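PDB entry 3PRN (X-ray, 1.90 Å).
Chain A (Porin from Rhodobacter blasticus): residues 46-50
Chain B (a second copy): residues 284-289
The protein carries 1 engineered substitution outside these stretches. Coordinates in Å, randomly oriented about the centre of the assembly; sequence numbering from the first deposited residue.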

# COMPACT_ATOMS: atom_id res chain seq x y z
N THR A 46 -25.05 -8.17 -2.68
CA THR A 46 -23.80 -7.80 -2.02
C THR A 46 -22.93 -7.04 -3.04
O THR A 46 -22.89 -7.44 -4.20
N PHE A 47 -22.27 -5.99 -2.62
CA PHE A 47 -21.33 -5.23 -3.42
C PHE A 47 -19.94 -5.43 -2.80
O PHE A 47 -19.82 -5.49 -1.58
N GLY A 48 -18.92 -5.59 -3.64
CA GLY A 48 -17.58 -5.78 -3.11
C GLY A 48 -16.53 -5.14 -4.02
O GLY A 48 -16.70 -4.87 -5.22
N ALA A 49 -15.36 -4.91 -3.40
CA ALA A 49 -14.23 -4.35 -4.12
C ALA A 49 -12.99 -5.07 -3.55
O ALA A 49 -12.99 -5.41 -2.35
N LYS A 50 -11.98 -5.36 -4.37
CA LYS A 50 -10.78 -5.96 -3.82
C LYS A 50 -9.52 -5.36 -4.44
O LYS A 50 -9.47 -4.97 -5.62
N GLY B 284 -24.11 5.23 -12.59
CA GLY B 284 -23.31 4.26 -11.85
C GLY B 284 -23.78 4.08 -10.40
O GLY B 284 -24.79 4.67 -9.98
N VAL B 285 -23.02 3.25 -9.70
CA VAL B 285 -23.26 2.93 -8.28
C VAL B 285 -22.03 3.21 -7.44
O VAL B 285 -20.90 3.02 -7.87
N ARG B 286 -22.31 3.66 -6.25
CA ARG B 286 -21.27 3.84 -5.24
C ARG B 286 -21.73 3.00 -4.02
O ARG B 286 -22.91 3.06 -3.60
N PHE B 287 -20.82 2.30 -3.39
CA PHE B 287 -21.10 1.54 -2.20
C PHE B 287 -19.99 1.84 -1.17
O PHE B 287 -18.81 1.84 -1.49
N ASP B 288 -20.39 2.13 0.07
CA ASP B 288 -19.51 2.52 1.13
C ASP B 288 -19.24 1.30 2.03
O ASP B 288 -20.17 0.51 2.21
N PHE B 289 -18.00 1.11 2.44
CA PHE B 289 -17.67 -0.04 3.27
C PHE B 289 -16.69 0.33 4.37
O PHE B 289 -16.42 -0.63 5.17
OXT PHE B 289 -16.19 1.48 4.43

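Two strands from neighbouring copies of the porin cross here at close to a right angle, 81° between their directions, with their axes 8.0 Å apart at closest approach. No hydrogen bond links the two stretches, so the contact depends on how well apolar shapes fit. Alternation along each strand sorts the side chains. From chain A, Phe A47 and Ala A49 point toward the partner; from chain B, Val B285, Phe B287 and the C-terminal Phe B289 do the same.

The centre of the fit is the pair Phe A47 and Phe B287, whose CA atoms lie 6.9 Å apart. Phe B287 takes the p rotamer, with chi2 near -80°, and its ring touches three successive residues of chain A, Phe A47 to Ala A49. Phe A47, in the m rotamer, sets its own CB over one face of that ring: the atom lies 3.6 Å from the ring centroid of Phe B287, only 15° off the normal, a CH-pi contact, and CB of Phe A47 comes within 3.5 Å of CG of Phe B287. The Phe A47 ring itself is carried off to one side. The two rings meet obliquely, with centroids 5.5 Å apart and planes at 31°. CE2 of the Phe A47 ring lies 4.1 Å from CG1 of Val B285; the branched valine, its chi1 between wells at -134°, offers a compact apolar methyl, CG1, to the Phe A47 ring, which it meets obliquely.

Beyond Phe A47, the Phe B287 ring meets Gly A48 and Ala A49. From Gly A48 the backbone makes the contact: its O lies 3.4 Å from CZ of Phe B287. At the edge of the same ring, near its plane, N of Ala A49 lies 4.1 Å from CE2 of Phe B287. The methyl of Ala A49 is a small bump that settles against the shallow hollow where the two aromatic side chains of chain B meet: its CB is 4.2 Å from CZ of Phe B287 and 4.1 Å from CE2 of Phe B289. Phe B289, also a p rotamer, thus adds a lighter touch at the end of its chain.

The charged side chains of these stretches lie outside the apolar contact. The CB of Arg B286 points away from chain A, and the largely extended side chain, t through chi3, pairs with Asp B288 on its own strand. NE of Arg B286 donates to OD1 of Asp B288 at 2.9 Å, and NH2 of Arg B286 to OD2 of Asp B288 at 2.8 Å, a two-pronged salt bridge. Thr A46 and Lys A50 make no contact with the chain B stretch.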

# COMPACT_ATOMS: atom_id res chain seq x y z
CB THR A 46 -23.05 -9.07 -1.58
OG1 THR A 46 -23.84 -9.68 -0.57
CG2 THR A 46 -21.68 -8.73 -0.99
CB PHE A 47 -21.59 -3.73 -3.52
CG PHE A 47 -22.92 -3.45 -4.19
CD1 PHE A 47 -24.09 -3.54 -3.46
CD2 PHE A 47 -22.96 -3.10 -5.54
CE1 PHE A 47 -25.31 -3.28 -4.09
CE2 PHE A 47 -24.17 -2.82 -6.15
CZ PHE A 47 -25.35 -2.92 -5.42
CB ALA A 49 -14.10 -2.85 -4.08
CB LYS A 50 -10.84 -7.44 -3.97
CG LYS A 50 -9.83 -8.09 -4.91
CD LYS A 50 -9.64 -9.59 -4.58
CE LYS A 50 -9.65 -10.50 -5.81
NZ LYS A 50 -9.63 -11.93 -5.48
CB VAL B 285 -23.46 1.43 -8.02
CG1 VAL B 285 -24.65 1.13 -7.11
CG2 VAL B 285 -23.68 0.62 -9.29
CB ARG B 286 -21.12 5.30 -4.85
CG ARG B 286 -20.13 5.48 -3.70
CD ARG B 286 -20.17 6.88 -3.11
NE ARG B 286 -19.62 6.95 -1.75
CZ ARG B 286 -18.84 7.94 -1.32
NH1 ARG B 286 -18.50 8.94 -2.13
NH2 ARG B 286 -18.35 8.01 -0.07
CB PHE B 287 -21.27 0.07 -2.47
CG PHE B 287 -20.15 -0.58 -3.27
CD1 PHE B 287 -20.09 -0.46 -4.64
CD2 PHE B 287 -19.15 -1.27 -2.59
CE1 PHE B 287 -19.09 -1.13 -5.38
CE2 PHE B 287 -18.14 -1.91 -3.32
CZ PHE B 287 -18.12 -1.83 -4.70
CB ASP B 288 -20.15 3.64 1.97
CG ASP B 288 -20.01 4.95 1.19
OD1 ASP B 288 -20.84 5.22 0.25
OD2 ASP B 288 -19.03 5.74 1.45
CB PHE B 289 -17.17 -1.23 2.46
CG PHE B 289 -16.12 -0.90 1.43
CD1 PHE B 289 -14.89 -0.44 1.81
CD2 PHE B 289 -16.46 -1.01 0.09
CE1 PHE B 289 -13.93 -0.09 0.81
CE2 PHE B 289 -15.53 -0.69 -0.90
CZ PHE B 289 -14.27 -0.19 -0.52